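Local coordinates for protein rifamycin polyketide synthase (Amycolatopsis mediterranei, PDB 4LN9) that probably dehydrates a polyketide intermediate in the terminal module of rifamycin biosynthesis, as a dehydratase domain with a double hotdog fold, at residues 238-246 with 284-294; 262-273 with 303-314. One frame throughout, in Å; residues are numbered along the deposited sequence.

How the contacts relate
Contact 1 packs residues 238-246 of helix 236-251 onto strands 279-285 and 291-297, and contact 2 is the antiparallel pairing of strands 263-272 and 303-313; their centres lie about 8 Å apart. The two share a sheet, for strand 291-297 runs beside 303-313: the O of Leu294 lies 2.8 Å from the N of Leu307, and the O of Leu292 the same 2.8 Å from the N of Leu310, both probable hydrogen bonds. Leu307 and Leu310 of contact 2 thus adjoin contact 1, and Leu310 also meets Leu243 of the helix. Along the chain the segments alternate: helix, strand, hairpin and last strand follow in turn within the double hotdog fold.

Contact 1 of 2, residues 238-246 with 284-294; sequences LLDAALHST and VAKPERDSLSL
With CG anti to the backbone N in both Leu239 (chi1 -173°) and Leu294 (chi1 167°), the two side chains reach across to each other and bring CD1 of Leu239 to 3.7 Å from CD2 of Leu294. This is the helix-on-sheet packing of a hotdog fold, in which helix 236-251 lies against a curved antiparallel sheet, here over the hairpin of strands 279-285 and 291-297. Leucine suits this place because its length carries one methyl, CD2, to three helix residues: besides Leu239 it meets CB of Ala242 at 4.2 Å and CD2 of Leu243. Alanine's short side chain probably helps the helix come near the sheet here. Leu243 CD2 also approaches CD1 of Leu292, 4.4 Å away.

No hydrogen bond crosses between the two segments; the hydroxyls of Ser245 and Thr246 are satisfied within their own helix. Ser245 OG donates to Ala242 O, and Thr246 OG1 to Leu243 O at 2.7 Å, nearly in line with that carbonyl. Thr246 can therefore offer its methyl to the sheet. Its side chain crosses that of Val284 at about a right angle, CG2 resting 3.5 Å from Val284 CG1, while Val284 CG2 touches Ala242 O at 3.7 Å.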
loop_
_atom_site.group_PDB
_atom_site.type_symbol
_atom_site.label_atom_id
_atom_site.label_comp_id
_atom_site.label_asym_id
_atom_site.label_seq_id
_atom_site.Cartn_x
_atom_site.Cartn_y
_atom_site.Cartn_z
ATOM N N LEU A 238 -5.388 -23.868 -14.135
ATOM C CA LEU A 238 -5.840 -25.142 -13.576
ATOM C C LEU A 238 -7.285 -25.067 -13.081
ATOM O O LEU A 238 -8.115 -25.903 -13.445
ATOM C CB LEU A 238 -4.909 -25.615 -12.455
ATOM C CG LEU A 238 -4.987 -27.097 -12.070
ATOM C CD1 LEU A 238 -4.623 -27.984 -13.252
ATOM C CD2 LEU A 238 -4.090 -27.394 -10.878
ATOM N N LEU A 239 -7.611 -24.008 -12.348
ATOM C CA LEU A 239 -8.972 -23.818 -11.864
ATOM C C LEU A 239 -9.943 -23.518 -13.003
ATOM O O LEU A 239 -11.053 -24.051 -13.035
ATOM C CB LEU A 239 -9.034 -22.718 -10.801
ATOM C CG LEU A 239 -10.390 -22.552 -10.107
ATOM C CD1 LEU A 239 -10.849 -23.875 -9.512
ATOM C CD2 LEU A 239 -10.326 -21.470 -9.039
ATOM N N ASP A 240 -9.501 -22.724 -13.975
ATOM C CA ASP A 240 -10.341 -22.425 -15.130
ATOM C C ASP A 240 -10.687 -23.683 -15.918
ATOM O O ASP A 240 -11.827 -23.861 -16.347
ATOM C CB ASP A 240 -9.688 -21.392 -16.050
ATOM C CG ASP A 240 -10.647 -20.866 -17.104
ATOM O OD1 ASP A 240 -11.390 -19.905 -16.806
ATOM O OD2 ASP A 240 -10.696 -21.445 -18.211
ATOM N N ALA A 241 -9.681 -24.510 -16.186
ATOM C CA ALA A 241 -9.901 -25.746 -16.930
ATOM C C ALA A 241 -10.796 -26.701 -16.148
ATOM O O ALA A 241 -11.633 -27.394 -16.726
ATOM C CB ALA A 241 -8.574 -26.412 -17.262
ATOM N N ALA A 242 -10.620 -26.728 -14.830
ATOM C CA ALA A 242 -11.464 -27.551 -13.971
ATOM C C ALA A 242 -12.934 -27.252 -14.236
ATOM O O ALA A 242 -13.725 -28.162 -14.472
ATOM C CB ALA A 242 -11.127 -27.313 -12.506
ATOM N N LEU A 243 -13.239 -25.967 -14.419
ATOM C CA LEU A 243 -14.620 -25.535 -14.612
ATOM C C LEU A 243 -15.052 -25.569 -16.080
ATOM O O LEU A 243 -16.199 -25.897 -16.387
ATOM C CB LEU A 243 -14.830 -24.137 -14.026
ATOM C CG LEU A 243 -14.765 -24.026 -12.501
ATOM C CD1 LEU A 243 -14.553 -22.580 -12.079
ATOM C CD2 LEU A 243 -16.024 -24.596 -11.863
ATOM N N HIS A 244 -14.138 -25.233 -16.987
ATOM C CA HIS A 244 -14.488 -25.178 -18.405
ATOM C C HIS A 244 -14.500 -26.524 -19.092
ATOM O O HIS A 244 -15.088 -26.662 -20.168
ATOM C CB HIS A 244 -13.666 -24.130 -19.168
ATOM C CG HIS A 244 -12.257 -24.571 -19.517
ATOM N ND1 HIS A 244 -11.201 -23.742 -19.398
ATOM C CD2 HIS A 244 -11.800 -25.677 -20.232
ATOM C CE1 HIS A 244 -10.101 -24.338 -19.897
ATOM N NE2 HIS A 244 -10.465 -25.532 -20.391
ATOM N N SER A 245 -14.192 -27.567 -18.317
ATOM C CA SER A 245 -14.449 -28.941 -18.745
ATOM C C SER A 245 -15.921 -29.170 -19.095
ATOM O O SER A 245 -16.235 -29.933 -20.009
ATOM C CB SER A 245 -13.997 -29.934 -17.672
ATOM O OG SER A 245 -14.867 -29.906 -16.553
ATOM N N THR A 246 -16.812 -28.452 -18.417
ATOM C CA THR A 246 -18.244 -28.536 -18.705
ATOM C C THR A 246 -18.569 -28.015 -20.103
ATOM O O THR A 246 -19.488 -28.505 -20.761
ATOM C CB THR A 246 -19.086 -27.761 -17.669
ATOM O OG1 THR A 246 -18.621 -26.408 -17.581
ATOM C CG2 THR A 246 -18.991 -28.421 -16.302
ATOM N N VAL A 284 -17.713 -31.937 -11.378
ATOM C CA VAL A 284 -18.517 -30.723 -11.472
ATOM C C VAL A 284 -20.001 -31.061 -11.575
ATOM O O VAL A 284 -20.395 -31.911 -12.374
ATOM C CB VAL A 284 -18.094 -29.851 -12.672
ATOM C CG1 VAL A 284 -18.978 -28.617 -12.767
ATOM C CG2 VAL A 284 -16.632 -29.448 -12.542
ATOM N N ALA A 285 -20.808 -30.462 -10.702
ATOM C CA ALA A 285 -22.249 -30.715 -10.691
ATOM C C ALA A 285 -23.082 -29.435 -10.628
ATOM O O ALA A 285 -22.542 -28.337 -10.496
ATOM C CB ALA A 285 -22.618 -31.648 -9.546
ATOM N N LYS A 286 -24.403 -29.599 -10.640
ATOM C CA LYS A 286 -25.335 -28.471 -10.629
ATOM C C LYS A 286 -26.210 -28.491 -9.377
ATOM O O LYS A 286 -27.180 -29.246 -9.307
ATOM C CB LYS A 286 -26.229 -28.509 -11.871
ATOM C CG LYS A 286 -25.559 -28.000 -13.135
ATOM C CD LYS A 286 -25.726 -28.982 -14.284
ATOM C CE LYS A 286 -25.141 -28.425 -15.576
ATOM N NZ LYS A 286 -24.738 -29.524 -16.511
ATOM N N PRO A 287 -25.943 -27.575 -8.432
ATOM C CA PRO A 287 -26.861 -27.382 -7.310
ATOM C C PRO A 287 -28.190 -26.754 -7.743
ATOM O O PRO A 287 -29.235 -27.058 -7.167
ATOM C CB PRO A 287 -26.094 -26.427 -6.387
ATOM C CG PRO A 287 -24.659 -26.586 -6.768
ATOM C CD PRO A 287 -24.673 -26.853 -8.244
ATOM N N GLU A 288 -28.129 -25.820 -8.690
ATOM C CA GLU A 288 -29.330 -25.252 -9.308
ATOM C C GLU A 288 -29.100 -25.191 -10.816
ATOM O O GLU A 288 -28.017 -25.530 -11.289
ATOM C CB GLU A 288 -29.595 -23.844 -8.761
ATOM C CG GLU A 288 -29.437 -23.718 -7.254
ATOM C CD GLU A 288 -30.618 -24.287 -6.490
ATOM O OE1 GLU A 288 -31.767 -24.101 -6.943
ATOM O OE2 GLU A 288 -30.398 -24.901 -5.424
ATOM N N ARG A 289 -30.113 -24.778 -11.572
ATOM C CA ARG A 289 -30.059 -24.912 -13.027
ATOM C C ARG A 289 -29.095 -23.926 -13.682
ATOM O O ARG A 289 -28.669 -24.127 -14.819
ATOM C CB ARG A 289 -31.452 -24.796 -13.653
ATOM C CG ARG A 289 -31.595 -25.552 -14.966
ATOM C CD ARG A 289 -32.853 -25.142 -15.718
ATOM N NE ARG A 289 -33.973 -26.039 -15.443
ATOM C CZ ARG A 289 -35.240 -25.760 -15.734
ATOM N NH1 ARG A 289 -35.549 -24.614 -16.324
ATOM N NH2 ARG A 289 -36.199 -26.620 -15.423
ATOM N N ASP A 290 -28.722 -22.881 -12.949
ATOM C CA ASP A 290 -27.851 -21.847 -13.492
ATOM C C ASP A 290 -26.489 -21.840 -12.809
ATOM O O ASP A 290 -25.722 -20.890 -12.958
ATOM C CB ASP A 290 -28.505 -20.471 -13.360
ATOM C CG ASP A 290 -28.649 -20.034 -11.916
ATOM O OD1 ASP A 290 -28.676 -20.911 -11.027
ATOM O OD2 ASP A 290 -28.736 -18.812 -11.668
ATOM N N SER A 291 -26.204 -22.877 -12.026
ATOM C CA SER A 291 -25.007 -22.874 -11.188
ATOM C C SER A 291 -24.174 -24.156 -11.249
ATOM O O SER A 291 -24.663 -25.217 -11.638
ATOM C CB SER A 291 -25.350 -22.520 -9.740
ATOM O OG SER A 291 -26.228 -23.476 -9.171
ATOM N N LEU A 292 -22.924 -24.045 -10.804
ATOM C CA LEU A 292 -21.998 -25.176 -10.733
ATOM C C LEU A 292 -21.449 -25.331 -9.314
ATOM O O LEU A 292 -21.242 -24.341 -8.612
ATOM C CB LEU A 292 -20.830 -24.962 -11.696
ATOM C CG LEU A 292 -21.139 -24.925 -13.191
ATOM C CD1 LEU A 292 -19.860 -24.656 -13.969
ATOM C CD2 LEU A 292 -21.775 -26.232 -13.637
ATOM N N SER A 293 -21.113 -26.560 -8.937
ATOM C CA SER A 293 -20.267 -26.802 -7.772
ATOM C C SER A 293 -19.069 -27.633 -8.206
ATOM O O SER A 293 -19.108 -28.277 -9.251
ATOM C CB SER A 293 -21.054 -27.548 -6.691
ATOM O OG SER A 293 -21.432 -28.839 -7.140
ATOM N N LEU A 294 -17.967 -27.528 -7.471
ATOM C CA LEU A 294 -16.737 -28.199 -7.867
ATOM C C LEU A 294 -16.057 -28.827 -6.656
ATOM O O LEU A 294 -16.061 -28.256 -5.565
ATOM C CB LEU A 294 -15.788 -27.220 -8.566
ATOM C CG LEU A 294 -14.342 -27.675 -8.785
ATOM C CD1 LEU A 294 -14.272 -28.761 -9.847
ATOM C CD2 LEU A 294 -13.457 -26.497 -9.166
#

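Contact 2 of 2, residues 262-273 with 303-314; sequences RLPFAWNGLRLH and LVVTLDSLVGRP
Val311 O takes two backbone N-H groups, from Phe265 N at 2.8 Å and from Ala266 N at 2.9 Å, the first in the plane of the carbonyl and the second tilted out of it. Val311 N in turn gives its hydrogen to Ala266 O. To one side of this point Leu263 and Arg313 exchange a pair of bonds; to the other, Asn268 and Ser309, then Arg271 and Thr306, do the same. The doubled acceptor marks a classic beta bulge, one of several irregularities in this long antiparallel pair near the middle of the double hotdog fold. Both strands turn a corner, at Gly269 and at Asp308. Gly269 has a positive phi of 68°, readily adopted without a side chain, and its O accepts Asp308 N from above the carbonyl plane.

Polar side chains supplement the ladder. A water donates to Ala266 O and Asn268 OD1 and accepts from Ser309 OG, joining the strands where amide and hydroxyl lie on one face. Farther along, His273 N gives its hydrogen to Val304 O at 2.7 Å, and His273 NE2 and Thr306 OG1 are hydrogen-bonded at 2.8 Å, the hydroxyl at the imidazole edge, while Leu303 CD1 sits over the ring centre. A second water, bonded to Thr306 OG1, accepts from Arg271 NH1, whose NE forms a salt bridge with Glu156.

On the apolar face, Leu310 CG lies anti to its backbone N (chi1 172°), directing CD1 over the five-membered ring of Trp267, 3.5 Å from its centroid in a CH-pi contact, while Leu307 CD2 meets Trp267 CZ3 at 3.8 Å.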
loop_
_atom_site.group_PDB
_atom_site.type_symbol
_atom_site.label_atom_id
_atom_site.label_comp_id
_atom_site.label_asym_id
_atom_site.label_seq_id
_atom_site.Cartn_x
_atom_site.Cartn_y
_atom_site.Cartn_z
ATOM N N ARG A 262 -20.497 -16.715 -22.039
ATOM C CA ARG A 262 -20.781 -16.290 -20.671
ATOM C C ARG A 262 -19.499 -16.297 -19.841
ATOM O O ARG A 262 -18.581 -17.070 -20.111
ATOM C CB ARG A 262 -21.815 -17.216 -20.027
ATOM C CG ARG A 262 -23.159 -17.252 -20.736
ATOM C CD ARG A 262 -24.017 -18.392 -20.214
ATOM N NE ARG A 262 -24.168 -18.341 -18.763
ATOM C CZ ARG A 262 -25.230 -17.840 -18.140
ATOM N NH1 ARG A 262 -26.242 -17.351 -18.843
ATOM N NH2 ARG A 262 -25.286 -17.838 -16.816
ATOM N N LEU A 263 -19.454 -15.449 -18.819
ATOM C CA LEU A 263 -18.319 -15.411 -17.898
ATOM C C LEU A 263 -18.782 -15.653 -16.455
ATOM O O LEU A 263 -19.978 -15.585 -16.169
ATOM C CB LEU A 263 -17.586 -14.067 -18.009
ATOM C CG LEU A 263 -17.037 -13.693 -19.391
ATOM C CD1 LEU A 263 -16.511 -12.264 -19.403
ATOM C CD2 LEU A 263 -15.957 -14.670 -19.827
ATOM N N PRO A 264 -17.865 -16.169 -15.604
ATOM C CA PRO A 264 -18.245 -16.355 -14.199
ATOM C C PRO A 264 -18.815 -15.065 -13.618
ATOM O O PRO A 264 -18.272 -13.990 -13.871
ATOM C CB PRO A 264 -16.911 -16.688 -13.511
ATOM C CG PRO A 264 -15.967 -17.055 -14.610
ATOM C CD PRO A 264 -16.410 -16.262 -15.802
ATOM N N PHE A 265 -19.906 -15.160 -12.861
ATOM C CA PHE A 265 -20.526 -13.972 -12.274
ATOM C C PHE A 265 -20.373 -13.920 -10.752
ATOM O O PHE A 265 -19.728 -13.019 -10.218
ATOM C CB PHE A 265 -21.998 -13.864 -12.683
ATOM C CG PHE A 265 -22.727 -12.716 -12.042
ATOM C CD1 PHE A 265 -23.827 -12.948 -11.233
ATOM C CD2 PHE A 265 -22.372 -11.405 -12.319
ATOM C CE1 PHE A 265 -24.513 -11.899 -10.650
ATOM C CE2 PHE A 265 -23.050 -10.350 -11.735
ATOM C CZ PHE A 265 -24.126 -10.598 -10.904
ATOM N N ALA A 266 -20.933 -14.911 -10.063
ATOM C CA ALA A 266 -20.907 -14.940 -8.602
ATOM C C ALA A 266 -20.321 -16.242 -8.057
ATOM O O ALA A 266 -20.845 -17.327 -8.313
ATOM C CB ALA A 266 -22.300 -14.703 -8.039
ATOM N N TRP A 267 -19.297 -16.106 -7.221
ATOM C CA TRP A 267 -18.654 -17.243 -6.569
ATOM C C TRP A 267 -19.130 -17.320 -5.151
ATOM O O TRP A 267 -19.091 -16.322 -4.431
ATOM C CB TRP A 267 -17.143 -17.049 -6.570
ATOM C CG TRP A 267 -16.526 -17.019 -7.946
ATOM C CD1 TRP A 267 -16.564 -15.984 -8.876
ATOM C CD2 TRP A 267 -15.682 -18.052 -8.559
ATOM N NE1 TRP A 267 -15.834 -16.306 -9.992
ATOM C CE2 TRP A 267 -15.298 -17.542 -9.875
ATOM C CE3 TRP A 267 -15.247 -19.310 -8.173
ATOM C CZ2 TRP A 267 -14.527 -18.283 -10.752
ATOM C CZ3 TRP A 267 -14.446 -20.037 -9.055
ATOM C CH2 TRP A 267 -14.094 -19.534 -10.312
ATOM N N ASN A 268 -19.410 -18.529 -4.678
ATOM C CA ASN A 268 -19.835 -18.714 -3.298
ATOM C C ASN A 268 -19.167 -19.929 -2.677
ATOM O O ASN A 268 -19.175 -21.013 -3.260
ATOM C CB ASN A 268 -21.356 -18.863 -3.228
ATOM C CG ASN A 268 -22.085 -17.601 -3.645
ATOM O OD1 ASN A 268 -22.602 -17.508 -4.759
ATOM N ND2 ASN A 268 -22.119 -16.617 -2.755
ATOM N N GLY A 269 -18.503 -19.722 -1.543
ATOM C CA GLY A 269 -17.930 -20.825 -0.777
ATOM C C GLY A 269 -16.772 -21.503 -1.485
ATOM O O GLY A 269 -16.759 -22.725 -1.646
ATOM N N LEU A 270 -15.764 -20.718 -1.848
ATOM C CA LEU A 270 -14.546 -21.281 -2.410
ATOM C C LEU A 270 -13.437 -21.474 -1.380
ATOM O O LEU A 270 -13.074 -20.547 -0.650
ATOM C CB LEU A 270 -14.040 -20.472 -3.602
ATOM C CG LEU A 270 -12.837 -21.203 -4.202
ATOM C CD1 LEU A 270 -13.074 -21.677 -5.631
ATOM C CD2 LEU A 270 -11.537 -20.413 -4.078
ATOM N N ARG A 271 -12.927 -22.700 -1.308
ATOM C CA ARG A 271 -11.842 -23.041 -0.397
ATOM C C ARG A 271 -10.697 -23.687 -1.160
ATOM O O ARG A 271 -10.896 -24.672 -1.871
ATOM C CB ARG A 271 -12.330 -24.019 0.666
ATOM C CG ARG A 271 -13.113 -23.374 1.790
ATOM C CD ARG A 271 -13.661 -24.439 2.721
ATOM N NE ARG A 271 -14.610 -23.878 3.674
ATOM C CZ ARG A 271 -15.880 -23.606 3.391
ATOM N NH1 ARG A 271 -16.373 -23.899 2.195
ATOM N NH2 ARG A 271 -16.663 -23.062 4.311
ATOM N N LEU A 272 -9.482 -23.241 -0.871
ATOM C CA LEU A 272 -8.294 -23.902 -1.378
ATOM C C LEU A 272 -7.639 -24.713 -0.269
ATOM O O LEU A 272 -7.407 -24.202 0.826
ATOM C CB LEU A 272 -7.308 -22.872 -1.921
ATOM C CG LEU A 272 -5.974 -23.459 -2.375
ATOM C CD1 LEU A 272 -6.120 -24.093 -3.750
ATOM C CD2 LEU A 272 -4.890 -22.392 -2.378
ATOM N N HIS A 273 -7.485 -26.013 -0.501
ATOM C CA HIS A 273 -7.141 -26.926 0.582
ATOM C C HIS A 273 -5.695 -27.308 0.535
ATOM O O HIS A 273 -5.078 -27.559 1.569
ATOM C CB HIS A 273 -8.015 -28.172 0.539
ATOM C CG HIS A 273 -9.488 -27.885 0.676
ATOM N ND1 HIS A 273 -10.066 -27.616 1.860
ATOM C CD2 HIS A 273 -10.480 -27.735 -0.288
ATOM C CE1 HIS A 273 -11.370 -27.347 1.670
ATOM N NE2 HIS A 273 -11.630 -27.463 0.358
ATOM N N LEU A 303 -7.616 -33.495 -1.095
ATOM C CA LEU A 303 -8.402 -32.342 -1.543
ATOM C C LEU A 303 -7.510 -31.189 -2.007
ATOM O O LEU A 303 -6.597 -30.780 -1.288
ATOM C CB LEU A 303 -9.306 -31.849 -0.415
ATOM C CG LEU A 303 -10.785 -32.234 -0.428
ATOM C CD1 LEU A 303 -11.491 -31.524 0.725
ATOM C CD2 LEU A 303 -11.439 -31.884 -1.757
ATOM N N VAL A 304 -7.936 -30.519 -3.078
ATOM C CA VAL A 304 -7.262 -29.310 -3.546
ATOM C C VAL A 304 -8.161 -28.070 -3.534
ATOM O O VAL A 304 -7.782 -27.032 -2.993
ATOM C CB VAL A 304 -6.642 -29.501 -4.946
ATOM C CG1 VAL A 304 -5.994 -28.210 -5.425
ATOM C CG2 VAL A 304 -5.629 -30.638 -4.927
ATOM N N VAL A 305 -9.354 -28.179 -4.113
ATOM C CA VAL A 305 -10.305 -27.067 -4.096
ATOM C C VAL A 305 -11.753 -27.543 -3.998
ATOM O O VAL A 305 -12.104 -28.599 -4.525
ATOM C CB VAL A 305 -10.121 -26.129 -5.311
ATOM C CG1 VAL A 305 -10.038 -26.929 -6.602
ATOM C CG2 VAL A 305 -11.243 -25.102 -5.376
ATOM N N THR A 306 -12.548 -26.852 -3.187
ATOM C CA THR A 306 -13.992 -27.045 -3.212
ATOM C C THR A 306 -14.703 -25.731 -3.483
ATOM O O THR A 306 -14.257 -24.670 -3.048
ATOM C CB THR A 306 -14.521 -27.648 -1.897
ATOM O OG1 THR A 306 -14.103 -26.836 -0.794
ATOM C CG2 THR A 306 -13.996 -29.064 -1.706
ATOM N N LEU A 307 -15.793 -25.810 -4.235
ATOM C CA LEU A 307 -16.566 -24.632 -4.590
ATOM C C LEU A 307 -18.050 -24.931 -4.399
ATOM O O LEU A 307 -18.584 -25.853 -5.016
ATOM C CB LEU A 307 -16.291 -24.251 -6.045
ATOM C CG LEU A 307 -17.171 -23.160 -6.651
ATOM C CD1 LEU A 307 -17.124 -21.908 -5.789
ATOM C CD2 LEU A 307 -16.727 -22.851 -8.075
ATOM N N ASP A 308 -18.689 -24.220 -3.470
ATOM C CA ASP A 308 -20.096 -24.472 -3.161
ATOM C C ASP A 308 -20.985 -24.106 -4.345
ATOM O O ASP A 308 -21.863 -24.876 -4.736
ATOM C CB ASP A 308 -20.536 -23.690 -1.917
ATOM C CG ASP A 308 -19.956 -24.255 -0.633
ATOM O OD1 ASP A 308 -19.449 -25.396 -0.656
ATOM O OD2 ASP A 308 -20.024 -23.562 0.405
ATOM N N SER A 309 -20.718 -22.949 -4.943
ATOM C CA SER A 309 -21.591 -22.400 -5.973
ATOM C C SER A 309 -20.854 -21.401 -6.866
ATOM O O SER A 309 -20.157 -20.514 -6.375
ATOM C CB SER A 309 -22.817 -21.742 -5.334
ATOM O OG SER A 309 -23.679 -21.200 -6.319
ATOM N N LEU A 310 -20.990 -21.572 -8.178
ATOM C CA LEU A 310 -20.665 -20.516 -9.133
ATOM C C LEU A 310 -21.839 -20.239 -10.071
ATOM O O LEU A 310 -22.332 -21.144 -10.744
ATOM C CB LEU A 310 -19.421 -20.892 -9.945
ATOM C CG LEU A 310 -19.048 -19.981 -11.119
ATOM C CD1 LEU A 310 -18.611 -18.612 -10.623
ATOM C CD2 LEU A 310 -17.961 -20.619 -11.971
ATOM N N VAL A 311 -22.329 -19.002 -10.052
ATOM C CA VAL A 311 -23.355 -18.561 -10.996
ATOM C C VAL A 311 -22.736 -17.710 -12.109
ATOM O O VAL A 311 -21.791 -16.960 -11.868
ATOM C CB VAL A 311 -24.458 -17.750 -10.283
ATOM C CG1 VAL A 311 -25.329 -17.025 -11.299
ATOM C CG2 VAL A 311 -25.301 -18.659 -9.401
ATOM N N GLY A 312 -23.220 -17.885 -13.337
ATOM C CA GLY A 312 -22.641 -17.203 -14.496
ATOM C C GLY A 312 -23.584 -16.198 -15.136
ATOM O O GLY A 312 -24.772 -16.164 -14.817
ATOM N N ARG A 313 -23.062 -15.391 -16.059
ATOM C CA ARG A 313 -23.891 -14.453 -16.828
ATOM C C ARG A 313 -23.307 -14.113 -18.207
ATOM O O ARG A 313 -22.094 -14.193 -18.409
ATOM C CB ARG A 313 -24.150 -13.174 -16.023
ATOM C CG ARG A 313 -25.371 -13.241 -15.117
ATOM C CD ARG A 313 -26.095 -11.902 -15.052
ATOM N NE ARG A 313 -25.216 -10.818 -14.622
ATOM C CZ ARG A 313 -25.617 -9.567 -14.413
ATOM N NH1 ARG A 313 -26.897 -9.247 -14.550
ATOM N NH2 ARG A 313 -24.741 -8.637 -14.059
ATOM N N PRO A 314 -24.174 -13.690 -19.150
ATOM C CA PRO A 314 -23.816 -13.550 -20.568
ATOM C C PRO A 314 -22.856 -12.389 -20.817
ATOM O O PRO A 314 -22.533 -12.091 -21.969
ATOM C CB PRO A 314 -25.162 -13.269 -21.245
ATOM C CG PRO A 314 -26.172 -13.886 -20.340
ATOM C CD PRO A 314 -25.636 -13.674 -18.953
HETATM O O HOH W 1 -22.930 -18.341 -7.050
HETATM O O HOH W 2 -16.082 -24.899 -0.396
#